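Local structure of TOG array regulator of axonemal microtubules protein 1 (Mus musculus, 5DN7) at residues 145-148 against 149-152; 242-246 against 247-251. The protein binds microtubules and promotes their polymerization through its TOG domains, of which this chain is the second, and takes part in ciliogenesis and control of cilium length. All coordinates share one frame; numbering follows the deposited sequence.

Interaction 1: residues 145-148 against 149-152; sequences SLLL and ENLK
S145 gives its carbonyl to the amide of E149, E149 N to S145 O being 3.3 Å, the i+4 bond of the last regular turn. Its own hydroxyl turns back along the helix to the carbonyl of Q141. The same E149 N-H is shared with the carbonyl of L146, one residue nearer, an i+3 contact. L147 supplies the acceptor gripped twice by one residue: N150 N comes within 3.0 Å of L147 O and N150 ND2 within 3.1 Å, both from the same face of the carbonyl. With CG of N150 set beside its backbone N (chi1 -67°), the amide folds back over the helix end, and the carbonyl oxygen lies in the amide plane, so the second bond fixes the amide's rotation. L148 closes the turn: L151 N donates to L148 O at 3.0 Å, while the side chains of these two leucines run side by side, L148 CD2 to L151 CD1 at 3.8 Å. Both rest on V162 of helix 156-172. Past them, K152 NZ curls back to E149 O. Thus i+3 bonds take over after helix 140-148, ahead of a short 3-10 segment at 151-152, on the way to the turn between the paired helices of a predicted HEAT repeat.

Interaction 2: residues 242-246 against 247-251; sequences QARLA and RKTLP
R244, in the last turn of the helix, reaches past the helix end to the carbonyls of R247 and T249 in the loop that follows. R244 NH2 approaches T249 O to 2.6 Å, a short bond with the oxygen almost in the guanidinium plane and an N-H...O angle of 155°. NH1 leans on the same oxygen, and also on R247 O at 3.0 Å, but both of these bonds are weak and bent. The edge of the guanidinium is therefore spread over two carbonyls two residues apart. What carries it there is a side chain that leaves with CG opposite the backbone N (chi1 -179°) and then bends at chi2, bringing its end to the carbonyls of the departing chain. NE is taken by a salt bridge to E204 of helix 196-213, which ties the guanidinium to that helix as well and probably keeps its charge balanced. With the guanidinium gone, as in an alanine here, the carbonyl of T249 and the carboxylate of E204 would probably lose their shared mate, and the chain after the helix would be freer to shift.

At the helix end R247 N makes weak bonds to A243 O and R244 O. K248 lies at the centre of an inverse gamma turn, its aliphatic chain folded back so that CD sits 3.3 Å from L245 O. P251 packs on E204 and V208. This is the C-terminal end of helix 237-246, where R244 holds the loop that takes the chain past helix 196-213 toward the short strand 252-253 of the TOG domain.

Interactions 1 and 2 do not touch: their centres lie 25 Å apart and their nearest atoms about 15 Å apart. They follow one another in the chain, interaction 1 nearer the middle of the solenoid, its centre about 10 Å from the chain's centre, and interaction 2 toward its C-terminal end, its centre about 24 Å from it. Both finish a helix, by different means. In 145-152 a short asparagine amide reaches a carbonyl one turn back, donating from after the helix; in 242-251 a long arginine reaches forward, donating from within it. Their surroundings differ too: helices 105-114, 156-172 and 180-187 adjoin the first, helices 196-213 and 219-226 the second.

Interaction 1: residues 145-148 against 149-152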
ATOM      1  N   SER A 145       5.585   7.243  -4.240  1.00 27.58           N
ATOM      2  CA  SER A 145       5.621   7.659  -5.657  1.00 37.51           C
ATOM      3  C   SER A 145       5.349   6.460  -6.585  1.00 33.05           C
ATOM      4  O   SER A 145       4.470   6.514  -7.531  1.00 39.29           O
ATOM      5  CB  SER A 145       6.965   8.308  -5.984  1.00 36.47           C
ATOM      6  OG  SER A 145       7.177   9.432  -5.140  1.00 36.45           O
ATOM      7  N   LEU A 146       6.064   5.370  -6.274  1.00 25.21           N
ATOM      8  CA  LEU A 146       5.804   4.131  -6.994  1.00 26.46           C
ATOM      9  C   LEU A 146       4.317   3.804  -6.919  1.00 27.14           C
ATOM     10  O   LEU A 146       3.664   3.607  -7.919  1.00 27.26           O
ATOM     11  CB  LEU A 146       6.629   2.973  -6.435  1.00 23.37           C
ATOM     12  CG  LEU A 146       8.139   3.175  -6.539  1.00 33.70           C
ATOM     13  CD1 LEU A 146       8.905   1.921  -6.112  1.00 35.76           C
ATOM     14  CD2 LEU A 146       8.503   3.602  -7.961  1.00 35.63           C
ATOM     15  N   LEU A 147       3.786   3.809  -5.706  1.00 27.95           N
ATOM     16  CA  LEU A 147       2.416   3.404  -5.454  1.00 22.73           C
ATOM     17  C   LEU A 147       1.388   4.290  -6.136  1.00 22.32           C
ATOM     18  O   LEU A 147       0.361   3.812  -6.599  1.00 16.40           O
ATOM     19  CB  LEU A 147       2.173   3.392  -3.949  1.00 20.96           C
ATOM     20  CG  LEU A 147       0.851   2.811  -3.486  1.00 26.99           C
ATOM     21  CD1 LEU A 147       0.667   1.389  -4.068  1.00 19.48           C
ATOM     22  CD2 LEU A 147       0.827   2.800  -1.965  1.00 22.27           C
ATOM     23  N   LEU A 148       1.691   5.579  -6.213  1.00 17.87           N
ATOM     24  CA  LEU A 148       0.759   6.576  -6.711  1.00 23.67           C
ATOM     25  C   LEU A 148       0.635   6.509  -8.211  1.00 24.30           C
ATOM     26  O   LEU A 148      -0.371   6.964  -8.757  1.00 14.67           O
ATOM     27  CB  LEU A 148       1.177   7.992  -6.294  1.00 22.57           C
ATOM     28  CG  LEU A 148       0.618   8.374  -4.919  1.00 23.80           C
ATOM     29  CD1 LEU A 148       1.299   9.631  -4.343  1.00 27.84           C
ATOM     30  CD2 LEU A 148      -0.841   8.601  -5.034  1.00 21.22           C
ATOM     31  N   GLU A 149       1.547   5.880  -8.911  1.00 20.69           N
ATOM     32  CA  GLU A 149       1.321   5.598 -10.306  1.00 19.76           C
ATOM     33  C   GLU A 149       0.046   4.768 -10.518  1.00 31.73           C
ATOM     34  O   GLU A 149      -0.533   4.813 -11.560  1.00 26.19           O
ATOM     35  CB  GLU A 149       2.549   4.973 -10.958  1.00 28.23           C
ATOM     36  CG  GLU A 149       3.604   6.008 -11.327  1.00 45.81           C
ATOM     37  CD  GLU A 149       4.945   5.445 -11.775  1.00 61.87           C
ATOM     38  OE1 GLU A 149       5.001   4.667 -12.737  1.00 67.48           O
ATOM     39  OE2 GLU A 149       5.973   5.806 -11.186  1.00 67.74           O
ATOM     40  N   ASN A 150      -0.419   4.085  -9.477  1.00 22.93           N
ATOM     41  CA  ASN A 150      -1.591   3.229  -9.607  1.00 16.74           C
ATOM     42  C   ASN A 150      -2.888   3.962  -9.376  1.00 22.20           C
ATOM     43  O   ASN A 150      -3.938   3.341  -9.258  1.00 19.04           O
ATOM     44  CB  ASN A 150      -1.511   2.053  -8.654  1.00 22.63           C
ATOM     45  CG  ASN A 150      -0.407   1.113  -9.021  1.00 34.72           C
ATOM     46  OD1 ASN A 150      -0.613   0.201  -9.818  1.00 38.66           O
ATOM     47  ND2 ASN A 150       0.790   1.332  -8.456  1.00 24.59           N
ATOM     48  N   LEU A 151      -2.824   5.284  -9.329  1.00 24.78           N
ATOM     49  CA  LEU A 151      -4.049   6.073  -9.415  1.00 21.41           C
ATOM     50  C   LEU A 151      -4.693   6.006 -10.797  1.00 18.95           C
ATOM     51  O   LEU A 151      -5.812   6.472 -10.976  1.00 22.02           O
ATOM     52  CB  LEU A 151      -3.783   7.527  -9.057  1.00 20.94           C
ATOM     53  CG  LEU A 151      -3.788   7.823  -7.558  1.00 20.35           C
ATOM     54  CD1 LEU A 151      -3.754   9.342  -7.353  1.00 20.00           C
ATOM     55  CD2 LEU A 151      -4.992   7.184  -6.839  1.00 13.63           C
ATOM     56  N   LYS A 152      -3.983   5.460 -11.782  1.00 19.03           N
ATOM     57  CA  LYS A 152      -4.583   5.277 -13.099  1.00 23.54           C
ATOM     58  C   LYS A 152      -5.121   3.850 -13.256  1.00 18.08           C
ATOM     59  O   LYS A 152      -5.530   3.454 -14.335  1.00 21.20           O
ATOM     60  CB  LYS A 152      -3.578   5.611 -14.212  1.00 33.16           C
ATOM     61  CG  LYS A 152      -2.396   4.655 -14.339  1.00 27.20           C
ATOM     62  CD  LYS A 152      -1.532   4.995 -15.567  1.00 33.17           C
ATOM     63  CE  LYS A 152      -0.455   6.037 -15.265  1.00 36.47           C
ATOM     64  NZ  LYS A 152       0.360   5.710 -14.040  1.00 35.43           N
TER

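Interaction 2: residues 242-246 against 247-251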
ATOM      1  N   GLN A 242     -12.190  23.242   0.771  1.00 27.80           N
ATOM      2  CA  GLN A 242     -12.248  24.273   1.779  1.00 30.23           C
ATOM      3  C   GLN A 242     -13.140  23.881   2.948  1.00 32.05           C
ATOM      4  O   GLN A 242     -12.794  24.080   4.060  1.00 28.65           O
ATOM      5  CB  GLN A 242     -12.645  25.608   1.184  1.00 31.88           C
ATOM      6  CG  GLN A 242     -11.583  26.172   0.265  1.00 39.74           C
ATOM      7  CD  GLN A 242     -11.884  27.543  -0.226  1.00 46.24           C
ATOM      8  OE1 GLN A 242     -12.827  27.763  -0.965  1.00 47.56           O
ATOM      9  NE2 GLN A 242     -11.080  28.477   0.182  1.00 45.06           N
ATOM     10  N   ALA A 243     -14.270  23.275   2.638  1.00 39.01           N
ATOM     11  CA  ALA A 243     -15.179  22.794   3.672  1.00 30.19           C
ATOM     12  C   ALA A 243     -14.455  21.787   4.552  1.00 21.34           C
ATOM     13  O   ALA A 243     -14.476  21.910   5.763  1.00 28.26           O
ATOM     14  CB  ALA A 243     -16.408  22.187   3.057  1.00 29.43           C
ATOM     15  N   ARG A 244     -13.786  20.812   3.938  1.00 20.19           N
ATOM     16  CA  ARG A 244     -13.024  19.822   4.696  1.00 22.66           C
ATOM     17  C   ARG A 244     -11.914  20.448   5.552  1.00 28.13           C
ATOM     18  O   ARG A 244     -11.747  20.088   6.712  1.00 27.19           O
ATOM     19  CB  ARG A 244     -12.410  18.773   3.765  1.00 22.69           C
ATOM     20  CG  ARG A 244     -11.608  17.689   4.507  1.00 21.94           C
ATOM     21  CD  ARG A 244     -12.490  16.979   5.553  1.00 24.15           C
ATOM     22  NE  ARG A 244     -11.762  16.003   6.364  1.00 17.07           N
ATOM     23  CZ  ARG A 244     -11.159  16.292   7.506  1.00 19.06           C
ATOM     24  NH1 ARG A 244     -11.178  17.539   7.955  1.00 19.00           N
ATOM     25  NH2 ARG A 244     -10.524  15.343   8.188  1.00 18.44           N
ATOM     26  N   LEU A 245     -11.155  21.372   4.975  1.00 26.47           N
ATOM     27  CA  LEU A 245     -10.030  22.009   5.678  1.00 20.97           C
ATOM     28  C   LEU A 245     -10.510  22.864   6.832  1.00 25.91           C
ATOM     29  O   LEU A 245      -9.810  23.005   7.823  1.00 34.55           O
ATOM     30  CB  LEU A 245      -9.204  22.877   4.726  1.00 28.52           C
ATOM     31  CG  LEU A 245      -7.967  22.288   4.057  1.00 28.31           C
ATOM     32  CD1 LEU A 245      -8.149  20.822   3.700  1.00 31.38           C
ATOM     33  CD2 LEU A 245      -7.668  23.109   2.828  1.00 23.02           C
ATOM     34  N   ALA A 246     -11.696  23.452   6.693  1.00 25.78           N
ATOM     35  CA  ALA A 246     -12.261  24.251   7.776  1.00 34.78           C
ATOM     36  C   ALA A 246     -12.555  23.380   9.004  1.00 41.08           C
ATOM     37  O   ALA A 246     -12.471  23.849  10.138  1.00 37.57           O
ATOM     38  CB  ALA A 246     -13.522  24.964   7.310  1.00 31.58           C
ATOM     39  N   ARG A 247     -12.901  22.113   8.774  1.00 43.95           N
ATOM     40  CA  ARG A 247     -13.073  21.153   9.871  1.00 39.59           C
ATOM     41  C   ARG A 247     -11.714  20.732  10.396  1.00 42.45           C
ATOM     42  O   ARG A 247     -11.047  19.882   9.804  1.00 42.83           O
ATOM     43  CB  ARG A 247     -13.846  19.920   9.418  1.00 28.89           C
ATOM     44  CG  ARG A 247     -15.227  20.216   8.911  1.00 47.25           C
ATOM     45  CD  ARG A 247     -15.999  21.060   9.903  1.00 60.57           C
ATOM     46  NE  ARG A 247     -17.437  20.901   9.712  1.00 69.19           N
ATOM     47  CZ  ARG A 247     -18.230  20.201  10.523  1.00 69.23           C
ATOM     48  NH1 ARG A 247     -17.735  19.599  11.600  1.00 61.92           N
ATOM     49  NH2 ARG A 247     -19.525  20.114  10.258  1.00 69.93           N
ATOM     50  N   LYS A 248     -11.299  21.312  11.511  1.00 41.38           N
ATOM     51  CA  LYS A 248      -9.963  21.036  11.999  1.00 44.28           C
ATOM     52  C   LYS A 248      -9.914  19.693  12.733  1.00 45.70           C
ATOM     53  O   LYS A 248      -9.544  19.631  13.896  1.00 57.07           O
ATOM     54  CB  LYS A 248      -9.480  22.172  12.918  1.00 49.54           C
ATOM     55  CG  LYS A 248      -9.426  23.559  12.256  1.00 49.69           C
ATOM     56  CD  LYS A 248      -8.703  23.528  10.898  1.00 53.83           C
ATOM     57  CE  LYS A 248      -7.216  23.142  10.997  1.00 52.25           C
ATOM     58  NZ  LYS A 248      -6.303  24.299  10.715  1.00 55.70           N
ATOM     59  N   THR A 249     -10.292  18.618  12.057  1.00 34.38           N
ATOM     60  CA  THR A 249     -10.195  17.293  12.653  1.00 31.26           C
ATOM     61  C   THR A 249      -9.540  16.374  11.636  1.00 18.98           C
ATOM     62  O   THR A 249      -9.751  16.502  10.439  1.00 25.62           O
ATOM     63  CB  THR A 249     -11.584  16.739  13.096  1.00 43.12           C
ATOM     64  OG1 THR A 249     -11.442  15.391  13.577  1.00 37.29           O
ATOM     65  CG2 THR A 249     -12.593  16.781  11.947  1.00 36.18           C
ATOM     66  N   LEU A 250      -8.716  15.463  12.110  1.00 23.10           N
ATOM     67  CA  LEU A 250      -7.897  14.672  11.211  1.00 24.18           C
ATOM     68  C   LEU A 250      -8.252  13.204  11.340  1.00 18.28           C
ATOM     69  O   LEU A 250      -8.734  12.790  12.387  1.00 19.43           O
ATOM     70  CB  LEU A 250      -6.416  14.890  11.527  1.00 28.88           C
ATOM     71  CG  LEU A 250      -5.871  16.291  11.257  1.00 26.99           C
ATOM     72  CD1 LEU A 250      -4.551  16.449  11.969  1.00 22.13           C
ATOM     73  CD2 LEU A 250      -5.721  16.520   9.746  1.00 17.35           C
ATOM     74  N   PRO A 251      -8.001  12.409  10.284  1.00 22.36           N
ATOM     75  CA  PRO A 251      -8.156  10.961  10.431  1.00 20.92           C
ATOM     76  C   PRO A 251      -7.069  10.442  11.370  1.00 21.25           C
ATOM     77  O   PRO A 251      -6.167  11.198  11.717  1.00 20.44           O
ATOM     78  CB  PRO A 251      -7.958  10.442   9.001  1.00 21.26           C
ATOM     79  CG  PRO A 251      -6.956  11.406   8.439  1.00 17.83           C
ATOM     80  CD  PRO A 251      -7.397  12.757   8.979  1.00 18.03           C
TER